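Local coordinates for protein intracellular exo-alpha-(1->5)-L-arabinofuranosidase (Bifidobacterium longum, PDB 2Y2W) that hydrolyses terminal non-reducing alpha-L-arabinofuranosyl residues of arabinan and arabinoxylan, contributing to the breakdown of plant cell walls, at residues T54-V59 and A445-I450; D58-L63 and R401-S406; L103-V108 and A159-M164; L165-G170 and K208-G213; T394-C399 and D467-W472. All blocks are in the same frame, centred on the assembly; numbering follows the deposited sequence.

Leaving the beta-sandwich near the N terminus, the chain supplies both 54-59 and 58-63, which overlap at D58 and V59. Interaction 1 joins this stretch to sandwich strand 444-456, and interaction 2 joins it to the last barrel strand, so two loops of well over 300 residues start from one place. Within both loops, interactions 3 and 4 follow in series, pairing strand 162-167 first with 107-110 and then with 209-212 in the parallel barrel. Interaction 5 opens at 394-399, before interactions 1 and 2 have closed, and ends at 467-472, thus crossing both. It packs the helix leading to the last barrel strand on the sandwich, touching interactions 1 and 2.

Interaction 1. Residues T54-V59 and A445-I450; sequences TPVADV and AYAPAI
Y446 holds CG anti to its carbonyl carbon (chi1 -74°), with the ring beside P55, while V56 has CG1 anti to its backbone N (chi1 -177°), which leaves CG2 on the backbone-N side, next to A447. The contact lies at the border of the beta-sandwich that family 51 arabinofuranosidases carry beside their catalytic barrel. Segment 54-59 is leaving the sandwich for the barrel, and it is tied to the beginning of strand 444-456 by two backbone bonds. V56 N gives its hydrogen to A445 O at 2.6 Å. In return A445 N donates to A57 O at 2.7 Å. The same A445 carbonyl is flanked by carbon: P55 CB stands 3.3 Å from A445 O and V56 CB 3.4 Å from it, both carbons lying against the oxygen. Beyond it, V56 CG2 meets A447 CB at 4.1 Å.

Next door, the side chains of P55 and Y446 lie side by side and point the same way, with P55 CB over one face of the phenol ring. V470 and W472 of the neighbouring strand 462-473 also touch the tyrosine side chain, and the Y446 backbone bonds to V470. Further along segment 54-59, V59 is bonded through its backbone to G443, continuing the attachment. The proline makes a CH-pi contact: P55 CB is 3.7 Å from the centroid of the Y446 ring and 18° off its normal, displaced toward the rim, while P55 CG reaches the phenol oxygen, 3.6 Å from Y446 OH.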
# COMPACT_ATOMS: atom_id res chain seq x y z
N THR D 54 -12.58 -25.71 -41.84
CA THR D 54 -13.16 -24.79 -40.81
C THR D 54 -12.95 -25.26 -39.36
O THR D 54 -13.88 -25.72 -38.70
CB THR D 54 -14.61 -24.26 -41.09
OG1 THR D 54 -15.59 -25.23 -40.72
CG2 THR D 54 -14.78 -23.83 -42.56
N PRO D 55 -11.71 -25.10 -38.85
CA PRO D 55 -11.32 -25.55 -37.52
C PRO D 55 -11.60 -24.51 -36.44
O PRO D 55 -12.00 -23.38 -36.74
CB PRO D 55 -9.80 -25.77 -37.64
CG PRO D 55 -9.40 -25.16 -38.98
CD PRO D 55 -10.58 -24.44 -39.54
N VAL D 56 -11.40 -24.91 -35.19
CA VAL D 56 -11.48 -23.99 -34.05
C VAL D 56 -10.25 -23.07 -34.07
O VAL D 56 -10.39 -21.85 -34.12
CB VAL D 56 -11.57 -24.75 -32.70
CG1 VAL D 56 -11.73 -23.78 -31.54
CG2 VAL D 56 -12.73 -25.75 -32.71
N ALA D 57 -9.06 -23.68 -34.05
CA ALA D 57 -7.79 -22.97 -34.02
C ALA D 57 -6.62 -23.94 -34.15
O ALA D 57 -6.80 -25.15 -34.06
CB ALA D 57 -7.65 -22.19 -32.72
N ASP D 58 -5.42 -23.39 -34.38
CA ASP D 58 -4.19 -24.15 -34.23
C ASP D 58 -3.97 -24.42 -32.75
O ASP D 58 -4.13 -23.51 -31.93
CB ASP D 58 -3.00 -23.39 -34.82
CG ASP D 58 -2.73 -22.07 -34.10
OD1 ASP D 58 -3.67 -21.27 -33.95
OD2 ASP D 58 -1.57 -21.84 -33.70
N VAL D 59 -3.63 -25.66 -32.40
CA VAL D 59 -3.47 -26.03 -31.00
C VAL D 59 -2.22 -25.39 -30.38
O VAL D 59 -1.10 -25.63 -30.85
CB VAL D 59 -3.49 -27.57 -30.78
CG1 VAL D 59 -2.53 -28.28 -31.73
CG2 VAL D 59 -3.18 -27.93 -29.33
N ALA D 445 -7.39 -27.80 -34.45
CA ALA D 445 -8.41 -28.42 -33.61
C ALA D 445 -9.79 -28.28 -34.24
O ALA D 445 -10.20 -27.18 -34.63
CB ALA D 445 -8.40 -27.81 -32.21
N TYR D 446 -10.50 -29.40 -34.35
CA TYR D 446 -11.82 -29.43 -34.97
C TYR D 446 -12.88 -29.89 -33.97
O TYR D 446 -12.66 -30.82 -33.20
CB TYR D 446 -11.82 -30.36 -36.18
CG TYR D 446 -11.12 -29.81 -37.40
CD1 TYR D 446 -11.81 -29.01 -38.32
CD2 TYR D 446 -9.78 -30.08 -37.65
CE1 TYR D 446 -11.18 -28.50 -39.45
CE2 TYR D 446 -9.13 -29.58 -38.78
CZ TYR D 446 -9.84 -28.78 -39.67
OH TYR D 446 -9.22 -28.27 -40.79
N ALA D 447 -14.04 -29.23 -34.00
CA ALA D 447 -15.17 -29.61 -33.17
C ALA D 447 -16.21 -30.37 -34.01
O ALA D 447 -17.02 -29.75 -34.71
CB ALA D 447 -15.80 -28.39 -32.51
N PRO D 448 -16.18 -31.71 -33.95
CA PRO D 448 -17.03 -32.52 -34.83
C PRO D 448 -18.50 -32.46 -34.44
O PRO D 448 -18.83 -32.16 -33.29
CB PRO D 448 -16.49 -33.94 -34.63
CG PRO D 448 -15.94 -33.94 -33.26
CD PRO D 448 -15.45 -32.55 -32.98
N ALA D 449 -19.38 -32.72 -35.41
CA ALA D 449 -20.81 -32.84 -35.15
C ALA D 449 -21.06 -34.06 -34.27
O ALA D 449 -20.63 -35.18 -34.60
CB ALA D 449 -21.59 -32.93 -36.45
N ILE D 450 -21.74 -33.84 -33.15
CA ILE D 450 -22.01 -34.90 -32.18
C ILE D 450 -23.51 -35.15 -32.06
O ILE D 450 -24.30 -34.21 -31.91
CB ILE D 450 -21.40 -34.57 -30.79
CG1 ILE D 450 -19.90 -34.27 -30.91
CG2 ILE D 450 -21.64 -35.72 -29.81
CD1 ILE D 450 -19.32 -33.50 -29.73

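Interaction 2. Residues D58-L63 and R401-S406; sequences DVPPRL and RVRSAS
R403 NH1 has three acceptors: it donates to D58 O at 2.7 Å, shares a weak bond of 3.4 Å with D58 OD1, and also bonds to C399 O, just before its own segment. The second nitrogen completes the salt bridge through a weak bond, R403 NH2 to D58 OD2 at 3.3 Å, with carboxylate and guanidinium planes turned 32° apart. NH1 lies nearly in line with the D58 C=O, but the bond is bent at the hydrogen (139°) and D58 O is 27° out of the guanidinium plane. R403 starts out pointing away from segment 58-63, and bends at chi2 and chi3 fold the chain back over P60, whose CB covers one face of the guanidinium and stands 3.5 Å from NH2. A leucine in place of R403 would probably cost D58 O this donor and the carboxylate this counter-charge, and strip P60 CB of the guanidinium it packs on.

Segment 401-406 begins the eighth strand of the catalytic (beta/alpha)8 barrel, and 58-63 is the loop leading into the first, so the contact lies where the barrel closes. Here A405 N donates to R62 O at 3.2 Å in a straight bond, although the nitrogen stands well above the carbonyl plane. R62 sends its guanidinium on to E162 and E249 in salt bridges. L63 turns its CD1 methyl back to the strand, 3.8 Å from V402 CG1 and 4.0 Å from A405 CB, the L63 and V402 side chains crossing at about a right angle. Its other methyl, CD2, meets L396 of helix 382-397. The A405 side chain is about 9 Å from that of E340, the nucleophile by similarity.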
# COMPACT_ATOMS: atom_id res chain seq x y z
N ASP D 58 -5.42 -23.39 -34.38
CA ASP D 58 -4.19 -24.15 -34.23
C ASP D 58 -3.97 -24.42 -32.75
O ASP D 58 -4.13 -23.51 -31.93
CB ASP D 58 -3.00 -23.39 -34.82
CG ASP D 58 -2.73 -22.07 -34.10
OD1 ASP D 58 -3.67 -21.27 -33.95
OD2 ASP D 58 -1.57 -21.84 -33.70
N VAL D 59 -3.63 -25.66 -32.40
CA VAL D 59 -3.47 -26.03 -31.00
C VAL D 59 -2.22 -25.39 -30.38
O VAL D 59 -1.10 -25.63 -30.85
CB VAL D 59 -3.49 -27.57 -30.78
CG1 VAL D 59 -2.53 -28.28 -31.73
CG2 VAL D 59 -3.18 -27.93 -29.33
N PRO D 60 -2.42 -24.55 -29.34
CA PRO D 60 -1.29 -23.95 -28.63
C PRO D 60 -0.55 -24.98 -27.78
O PRO D 60 -1.18 -25.78 -27.10
CB PRO D 60 -1.95 -22.89 -27.74
CG PRO D 60 -3.34 -23.39 -27.53
CD PRO D 60 -3.72 -24.15 -28.76
N PRO D 61 0.80 -24.98 -27.85
CA PRO D 61 1.60 -25.87 -27.01
C PRO D 61 1.47 -25.61 -25.50
O PRO D 61 1.75 -26.50 -24.70
CB PRO D 61 3.03 -25.59 -27.47
CG PRO D 61 2.88 -25.13 -28.87
CD PRO D 61 1.62 -24.32 -28.88
N ARG D 62 1.04 -24.40 -25.13
CA ARG D 62 0.90 -24.01 -23.72
C ARG D 62 -0.33 -24.62 -23.05
O ARG D 62 -0.46 -24.56 -21.82
CB ARG D 62 0.88 -22.49 -23.57
CG ARG D 62 2.24 -21.83 -23.67
CD ARG D 62 2.23 -20.51 -22.92
NE ARG D 62 3.44 -19.74 -23.16
CZ ARG D 62 3.48 -18.59 -23.83
NH1 ARG D 62 2.37 -18.06 -24.33
NH2 ARG D 62 4.64 -17.97 -23.98
N LEU D 63 -1.22 -25.19 -23.86
CA LEU D 63 -2.40 -25.87 -23.35
C LEU D 63 -2.04 -27.10 -22.52
O LEU D 63 -2.82 -27.55 -21.68
CB LEU D 63 -3.33 -26.25 -24.51
CG LEU D 63 -4.83 -26.36 -24.20
CD1 LEU D 63 -5.42 -24.98 -23.96
CD2 LEU D 63 -5.56 -27.04 -25.34
N ARG D 401 -9.62 -19.41 -27.84
CA ARG D 401 -9.60 -18.34 -26.85
C ARG D 401 -8.80 -18.75 -25.62
O ARG D 401 -8.23 -17.89 -24.93
CB ARG D 401 -11.03 -17.95 -26.46
CG ARG D 401 -11.15 -16.56 -25.83
CD ARG D 401 -10.81 -15.46 -26.84
NE ARG D 401 -10.71 -14.15 -26.20
CZ ARG D 401 -11.75 -13.35 -25.95
NH1 ARG D 401 -12.98 -13.72 -26.29
NH2 ARG D 401 -11.55 -12.18 -25.37
N VAL D 402 -8.74 -20.05 -25.35
CA VAL D 402 -7.90 -20.58 -24.29
C VAL D 402 -6.56 -21.01 -24.90
O VAL D 402 -6.43 -22.12 -25.42
CB VAL D 402 -8.57 -21.76 -23.54
CG1 VAL D 402 -7.66 -22.30 -22.44
CG2 VAL D 402 -9.91 -21.33 -22.96
N ARG D 403 -5.59 -20.12 -24.84
CA ARG D 403 -4.28 -20.36 -25.45
C ARG D 403 -3.26 -20.90 -24.44
O ARG D 403 -2.11 -21.17 -24.79
CB ARG D 403 -3.76 -19.09 -26.13
CG ARG D 403 -4.69 -18.52 -27.21
CD ARG D 403 -4.89 -19.46 -28.40
NE ARG D 403 -3.63 -19.83 -29.04
CZ ARG D 403 -3.53 -20.61 -30.11
NH1 ARG D 403 -4.62 -21.11 -30.69
NH2 ARG D 403 -2.34 -20.89 -30.62
N SER D 404 -3.69 -21.06 -23.19
CA SER D 404 -2.84 -21.64 -22.15
C SER D 404 -3.67 -22.34 -21.09
O SER D 404 -4.76 -21.89 -20.73
CB SER D 404 -1.98 -20.56 -21.49
OG SER D 404 -1.07 -21.14 -20.57
N ALA D 405 -3.15 -23.46 -20.59
CA ALA D 405 -3.76 -24.20 -19.49
C ALA D 405 -2.69 -24.88 -18.64
O ALA D 405 -1.75 -25.48 -19.17
CB ALA D 405 -4.77 -25.21 -20.02
N SER D 406 -2.83 -24.78 -17.32
CA SER D 406 -1.90 -25.41 -16.40
C SER D 406 -2.63 -26.35 -15.46
O SER D 406 -3.43 -25.91 -14.63
CB SER D 406 -1.12 -24.37 -15.60
OG SER D 406 -0.62 -23.34 -16.43

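Interaction 3. Residues L103-V108 and A159-M164; sequences LGVTCV and AGTEIM
M164 runs from a CB that lies 4.0 Å from C107 SG and against V108 O, through CG, which is anti to the backbone N, to a sulfur beside C211 SG. A turn at chi3 (-68°) then brings the terminal methyl back, so that M164 CE is again 4.0 Å from C107 SG. That methyl also touches M209 and, across the inside of the barrel, S404 and S406. C107 itself joins the neighbouring strand on the same face: its CB is 4.0 Å from E162 CB. The E162 carboxylate has R62 as its partner, beyond the segment.

These are the second and third strands of the (beta/alpha)8 barrel, parallel neighbours joined by a beta-alpha-beta crossover through helix 149-159. Each strand follows a helix that ends at a glycine with positive phi: G104, in a Schellman motif, and G160. The ladder has three backbone bonds, E162 N to T106 O, V108 N to E162 O and M164 N to V108 O, all 2.9 to 3.0 Å. C107, E162 and M164 face the barrel interior, while V108 and I163 face outward to helix 149-159.

T161 packs just before the first ladder bond. With OG1 placed between backbone N and carbonyl carbon (chi1 49°), its CG2 points toward the loop before strand 107-110, 3.3 Å from V105 O, and its OG1 lies 3.9 Å from V108 CG2. The hydroxyl of T106, in that loop, bonds to P61 O.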
# COMPACT_ATOMS: atom_id res chain seq x y z
N LEU D 103 4.96 -37.21 -19.87
CA LEU D 103 3.67 -36.56 -19.72
C LEU D 103 3.43 -35.49 -20.79
O LEU D 103 2.29 -35.20 -21.14
CB LEU D 103 3.52 -35.96 -18.32
CG LEU D 103 2.16 -35.44 -17.84
CD1 LEU D 103 1.08 -36.52 -17.92
CD2 LEU D 103 2.28 -34.90 -16.43
N GLY D 104 4.51 -34.91 -21.31
CA GLY D 104 4.43 -33.92 -22.38
C GLY D 104 4.07 -32.52 -21.91
O GLY D 104 3.41 -31.77 -22.63
N VAL D 105 4.51 -32.18 -20.70
CA VAL D 105 4.34 -30.83 -20.16
C VAL D 105 5.32 -29.88 -20.87
O VAL D 105 6.50 -30.19 -21.03
CB VAL D 105 4.57 -30.79 -18.63
CG1 VAL D 105 4.29 -29.39 -18.07
CG2 VAL D 105 3.70 -31.83 -17.92
N THR D 106 4.81 -28.72 -21.30
CA THR D 106 5.59 -27.75 -22.07
C THR D 106 5.95 -26.51 -21.26
O THR D 106 6.96 -25.85 -21.53
CB THR D 106 4.82 -27.29 -23.31
OG1 THR D 106 3.55 -26.77 -22.91
CG2 THR D 106 4.62 -28.43 -24.30
N CYS D 107 5.10 -26.18 -20.29
CA CYS D 107 5.22 -24.94 -19.52
C CYS D 107 4.73 -25.19 -18.10
O CYS D 107 3.65 -25.73 -17.91
CB CYS D 107 4.41 -23.83 -20.18
SG CYS D 107 4.42 -22.25 -19.30
N VAL D 108 5.53 -24.79 -17.12
CA VAL D 108 5.22 -25.06 -15.72
C VAL D 108 5.09 -23.76 -14.92
O VAL D 108 5.97 -22.90 -14.97
CB VAL D 108 6.27 -25.98 -15.05
CG1 VAL D 108 5.83 -26.37 -13.65
CG2 VAL D 108 6.51 -27.23 -15.89
N ALA D 159 14.26 -30.07 -17.81
CA ALA D 159 12.97 -30.57 -18.29
C ALA D 159 12.68 -30.18 -19.74
O ALA D 159 12.00 -30.91 -20.46
CB ALA D 159 11.84 -30.10 -17.38
N GLY D 160 13.21 -29.03 -20.15
CA GLY D 160 12.92 -28.47 -21.47
C GLY D 160 11.61 -27.70 -21.45
O GLY D 160 11.02 -27.43 -22.51
N THR D 161 11.16 -27.34 -20.26
CA THR D 161 9.89 -26.64 -20.07
C THR D 161 10.10 -25.14 -19.92
O THR D 161 11.10 -24.70 -19.37
CB THR D 161 9.12 -27.16 -18.84
OG1 THR D 161 10.00 -27.21 -17.70
CG2 THR D 161 8.56 -28.56 -19.09
N GLU D 162 9.13 -24.38 -20.41
CA GLU D 162 9.05 -22.93 -20.22
C GLU D 162 8.61 -22.64 -18.78
O GLU D 162 7.91 -23.45 -18.17
CB GLU D 162 8.04 -22.36 -21.21
CG GLU D 162 7.93 -20.84 -21.28
CD GLU D 162 6.85 -20.38 -22.24
OE1 GLU D 162 6.27 -21.23 -22.95
OE2 GLU D 162 6.58 -19.16 -22.29
N ILE D 163 9.01 -21.49 -18.25
CA ILE D 163 8.62 -21.07 -16.90
C ILE D 163 7.53 -20.00 -16.94
O ILE D 163 7.63 -19.03 -17.68
CB ILE D 163 9.82 -20.53 -16.08
CG1 ILE D 163 10.90 -21.60 -15.93
CG2 ILE D 163 9.36 -20.04 -14.70
CD1 ILE D 163 12.20 -21.09 -15.35
N MET D 164 6.49 -20.21 -16.13
CA MET D 164 5.45 -19.21 -15.92
C MET D 164 5.57 -18.68 -14.49
O MET D 164 5.10 -19.31 -13.54
CB MET D 164 4.07 -19.83 -16.18
CG MET D 164 2.97 -18.81 -16.40
SD MET D 164 1.32 -19.51 -16.17
CE MET D 164 1.20 -20.62 -17.57

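Interaction 4. Residues L165-G170 and K208-G213; sequences LAVNMG and KMWCIG
Strands three and four of the catalytic (beta/alpha)8 barrel meet here in parallel, just before N214, which binds arabinofuranose by similarity, and E215, the acid/base by similarity. The outer face is carried by L165, V167 and W210. L165 and W210 lie side by side: L165 CB makes a CH-pi contact over the six-membered ring, 4.2 Å from its centroid, and L165 CD2 meets W210 CH2 at 3.6 Å. V167 CG1 comes to the ring edge instead, 3.8 Å from W210 CZ3. The indole packs against helices 174-185 and 227-244, with NE1 bonded to I207 O. An alanine in place of W210 would probably open a gap between the strands and these helices and leave L165 CD2 and V167 CG1 without their aromatic partner.

Beneath, L165 N donates to M209 O, C211 N to L165 O at 2.8 Å, and V167 N to C211 O at 3.0 Å, before a weak bond from G213 N to V167 O. A166 and C211 pair on the inner face. At the far end, M169, bent at chi2 (-69°), brings SD to 3.9 Å from I212 CG2, while M169 CG rests 3.4 Å from G213 N.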
# COMPACT_ATOMS: atom_id res chain seq x y z
N LEU D 165 6.21 -17.53 -14.35
CA LEU D 165 6.58 -17.02 -13.03
C LEU D 165 5.51 -16.13 -12.41
O LEU D 165 5.11 -15.13 -12.99
CB LEU D 165 7.92 -16.29 -13.08
CG LEU D 165 8.66 -16.01 -11.77
CD1 LEU D 165 8.73 -17.23 -10.87
CD2 LEU D 165 10.06 -15.49 -12.07
N ALA D 166 5.06 -16.52 -11.22
CA ALA D 166 4.08 -15.75 -10.47
C ALA D 166 4.79 -14.90 -9.42
O ALA D 166 5.71 -15.38 -8.75
CB ALA D 166 3.08 -16.67 -9.81
N VAL D 167 4.36 -13.65 -9.29
CA VAL D 167 4.94 -12.74 -8.29
C VAL D 167 3.95 -12.46 -7.16
O VAL D 167 2.74 -12.49 -7.36
CB VAL D 167 5.45 -11.41 -8.91
CG1 VAL D 167 6.72 -11.64 -9.73
CG2 VAL D 167 4.36 -10.73 -9.76
N ASN D 168 4.50 -12.18 -5.98
CA ASN D 168 3.72 -11.82 -4.80
C ASN D 168 2.94 -10.52 -5.02
O ASN D 168 3.52 -9.49 -5.38
CB ASN D 168 4.65 -11.67 -3.58
CG ASN D 168 3.90 -11.51 -2.26
OD1 ASN D 168 2.79 -10.98 -2.21
ND2 ASN D 168 4.52 -11.96 -1.18
N MET D 169 1.63 -10.59 -4.84
CA MET D 169 0.79 -9.39 -4.81
C MET D 169 -0.00 -9.31 -3.50
O MET D 169 -0.85 -8.44 -3.33
CB MET D 169 -0.14 -9.33 -6.02
CG MET D 169 0.56 -9.08 -7.36
SD MET D 169 1.28 -7.44 -7.57
CE MET D 169 -0.21 -6.43 -7.56
N GLY D 170 0.30 -10.23 -2.59
CA GLY D 170 -0.31 -10.27 -1.27
C GLY D 170 0.40 -9.40 -0.25
O GLY D 170 -0.09 -8.32 0.09
N LYS D 208 9.08 -15.22 -20.26
CA LYS D 208 8.09 -14.43 -21.00
C LYS D 208 6.78 -14.24 -20.25
O LYS D 208 6.29 -13.12 -20.11
CB LYS D 208 7.78 -15.10 -22.34
CG LYS D 208 8.50 -14.51 -23.55
CD LYS D 208 8.08 -15.26 -24.81
CE LYS D 208 8.50 -14.52 -26.07
NZ LYS D 208 7.99 -15.19 -27.29
N MET D 209 6.22 -15.35 -19.78
CA MET D 209 4.89 -15.37 -19.18
C MET D 209 4.94 -15.21 -17.66
O MET D 209 5.59 -15.99 -16.96
CB MET D 209 4.15 -16.65 -19.58
CG MET D 209 2.65 -16.57 -19.47
SD MET D 209 1.88 -18.00 -20.27
CE MET D 209 0.17 -17.78 -19.78
N TRP D 210 4.25 -14.18 -17.17
CA TRP D 210 4.25 -13.83 -15.75
C TRP D 210 2.83 -13.73 -15.21
O TRP D 210 1.95 -13.16 -15.86
CB TRP D 210 4.96 -12.50 -15.51
CG TRP D 210 6.43 -12.50 -15.80
CD1 TRP D 210 7.02 -12.59 -17.02
CD2 TRP D 210 7.49 -12.38 -14.84
NE1 TRP D 210 8.39 -12.55 -16.89
CE2 TRP D 210 8.70 -12.42 -15.56
CE3 TRP D 210 7.53 -12.24 -13.45
CZ2 TRP D 210 9.94 -12.32 -14.94
CZ3 TRP D 210 8.77 -12.15 -12.83
CH2 TRP D 210 9.96 -12.19 -13.57
N CYS D 211 2.61 -14.28 -14.02
CA CYS D 211 1.33 -14.14 -13.33
C CYS D 211 1.41 -13.07 -12.25
O CYS D 211 2.18 -13.19 -11.29
CB CYS D 211 0.90 -15.48 -12.72
SG CYS D 211 0.65 -16.78 -13.93
N ILE D 212 0.63 -12.01 -12.44
CA ILE D 212 0.61 -10.89 -11.50
C ILE D 212 -0.31 -11.23 -10.33
O ILE D 212 -1.51 -10.94 -10.35
CB ILE D 212 0.22 -9.57 -12.20
CG1 ILE D 212 1.09 -9.35 -13.44
CG2 ILE D 212 0.38 -8.39 -11.24
CD1 ILE D 212 0.49 -8.44 -14.48
N GLY D 213 0.26 -11.86 -9.31
CA GLY D 213 -0.48 -12.29 -8.14
C GLY D 213 -1.15 -13.63 -8.32
O GLY D 213 -1.09 -14.22 -9.40

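Interaction 5. Residues T394-C399 and D467-W472; sequences TLLKHC and DAVVTW
K397 and V469 lie slantwise across one another: the lysine stem crosses the valine, with K397 CG 3.3 Å from V469 CG1. Further out, K397 CD passes beside the strand backbone, 3.4 Å from A468 O. L396, one residue earlier on the helix, meets the same valine at about a right angle. L396 CB rests 3.9 Å from V469 CG1, and L396 CD1 lies 4.0 Å from V469 CG2, so the two branches of V469 are both in use. With CG1 anti to its carbonyl carbon (chi1 -86°), V469 sets that methyl toward the lysine stem.

The polar ends are gathered round a water. K397 bends at chi3 and chi4, and its ammonium stops short of a salt bridge, K397 NZ being 4.4 Å from D467 OD1. D467 crosses T394 at about a right angle and K397 at a slant. The water sits between T394 OG1 and K397 NZ: it accepts a hydrogen from K397 NZ at 3.1 Å and is bonded to T394 OG1 at 2.8 Å. It donates only weakly to D467 OD2, which reaches it from the strand, 3.5 Å away. T394 OG1 is also bonded to S390 O, one turn back in the helix. The opposite charges would still be expected to attract one another through this short gap.

L396 continues past T471 to L482 on strand 478-485 and, on the barrel side, to V59, while K397 also touches A447. Helix 382-397, which leads into the last barrel strand, is thus packed on a sheet of the C-terminal beta-sandwich, the pairing of (beta/alpha)8 barrel and sandwich typical of glycoside hydrolase family 51.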
# COMPACT_ATOMS: atom_id res chain seq x y z
N THR D 394 -12.76 -30.26 -23.87
CA THR D 394 -13.39 -28.93 -23.84
C THR D 394 -12.36 -27.83 -24.06
O THR D 394 -12.64 -26.84 -24.75
CB THR D 394 -14.17 -28.69 -22.53
OG1 THR D 394 -15.16 -29.71 -22.36
CG2 THR D 394 -14.88 -27.33 -22.54
N LEU D 395 -11.18 -28.01 -23.48
CA LEU D 395 -10.07 -27.07 -23.66
C LEU D 395 -9.63 -27.01 -25.12
O LEU D 395 -9.42 -25.93 -25.66
CB LEU D 395 -8.89 -27.43 -22.75
CG LEU D 395 -9.00 -27.13 -21.25
CD1 LEU D 395 -7.91 -27.86 -20.49
CD2 LEU D 395 -8.94 -25.63 -20.96
N LEU D 396 -9.51 -28.19 -25.74
CA LEU D 396 -9.16 -28.29 -27.16
C LEU D 396 -10.27 -27.76 -28.07
O LEU D 396 -9.99 -27.14 -29.09
CB LEU D 396 -8.80 -29.73 -27.52
CG LEU D 396 -7.42 -30.25 -27.07
CD1 LEU D 396 -7.37 -31.77 -27.12
CD2 LEU D 396 -6.31 -29.66 -27.91
N LYS D 397 -11.52 -27.98 -27.67
CA LYS D 397 -12.67 -27.46 -28.42
C LYS D 397 -12.80 -25.94 -28.34
O LYS D 397 -13.49 -25.33 -29.15
CB LYS D 397 -13.97 -28.13 -27.96
CG LYS D 397 -14.38 -29.34 -28.79
CD LYS D 397 -15.31 -30.29 -28.04
CE LYS D 397 -16.78 -29.97 -28.26
NZ LYS D 397 -17.22 -28.75 -27.53
N HIS D 398 -12.12 -25.35 -27.36
CA HIS D 398 -12.13 -23.89 -27.18
C HIS D 398 -10.72 -23.30 -27.10
O HIS D 398 -10.51 -22.26 -26.48
CB HIS D 398 -12.95 -23.51 -25.95
CG HIS D 398 -14.40 -23.86 -26.06
ND1 HIS D 398 -15.31 -23.08 -26.75
CD2 HIS D 398 -15.11 -24.91 -25.57
CE1 HIS D 398 -16.51 -23.64 -26.68
NE2 HIS D 398 -16.41 -24.74 -25.97
N CYS D 399 -9.76 -23.95 -27.76
CA CYS D 399 -8.37 -23.48 -27.74
C CYS D 399 -8.13 -22.30 -28.68
O CYS D 399 -6.99 -21.93 -28.96
CB CYS D 399 -7.39 -24.63 -28.00
SG CYS D 399 -7.22 -25.18 -29.71
N ASP D 467 -18.76 -36.97 -25.82
CA ASP D 467 -18.08 -35.70 -26.09
C ASP D 467 -16.72 -35.99 -26.72
O ASP D 467 -16.01 -36.89 -26.26
CB ASP D 467 -17.92 -34.91 -24.78
CG ASP D 467 -17.50 -33.46 -25.01
OD1 ASP D 467 -17.70 -32.94 -26.13
OD2 ASP D 467 -16.98 -32.85 -24.06
N ALA D 468 -16.35 -35.24 -27.77
CA ALA D 468 -15.14 -35.54 -28.55
C ALA D 468 -14.46 -34.35 -29.23
O ALA D 468 -15.11 -33.34 -29.53
CB ALA D 468 -15.45 -36.63 -29.58
N VAL D 469 -13.15 -34.48 -29.47
CA VAL D 469 -12.36 -33.54 -30.28
C VAL D 469 -11.57 -34.25 -31.37
O VAL D 469 -11.17 -35.40 -31.22
CB VAL D 469 -11.33 -32.73 -29.46
CG1 VAL D 469 -11.95 -31.50 -28.87
CG2 VAL D 469 -10.64 -33.59 -28.39
N VAL D 470 -11.32 -33.53 -32.46
CA VAL D 470 -10.46 -34.02 -33.54
C VAL D 470 -9.32 -33.03 -33.78
O VAL D 470 -9.56 -31.85 -34.04
CB VAL D 470 -11.24 -34.25 -34.85
CG1 VAL D 470 -10.31 -34.75 -35.96
CG2 VAL D 470 -12.38 -35.24 -34.64
N THR D 471 -8.08 -33.52 -33.68
CA THR D 471 -6.91 -32.72 -34.04
C THR D 471 -6.27 -33.29 -35.30
O THR D 471 -6.14 -34.51 -35.45
CB THR D 471 -5.87 -32.63 -32.89
OG1 THR D 471 -5.68 -33.93 -32.31
CG2 THR D 471 -6.35 -31.67 -31.82
N TRP D 472 -5.87 -32.39 -36.20
CA TRP D 472 -5.43 -32.78 -37.54
C TRP D 472 -4.32 -31.88 -38.08
O TRP D 472 -4.46 -30.65 -38.13
CB TRP D 472 -6.63 -32.78 -38.49
CG TRP D 472 -6.31 -33.01 -39.94
CD1 TRP D 472 -6.41 -32.10 -40.95
CD2 TRP D 472 -5.87 -34.23 -40.54
NE1 TRP D 472 -6.04 -32.67 -42.14
CE2 TRP D 472 -5.70 -33.98 -41.92
CE3 TRP D 472 -5.58 -35.52 -40.05
CZ2 TRP D 472 -5.27 -34.96 -42.82
CZ3 TRP D 472 -5.15 -36.49 -40.95
CH2 TRP D 472 -5.00 -36.21 -42.32
O HOH W 1 -16.82 -29.40 -24.54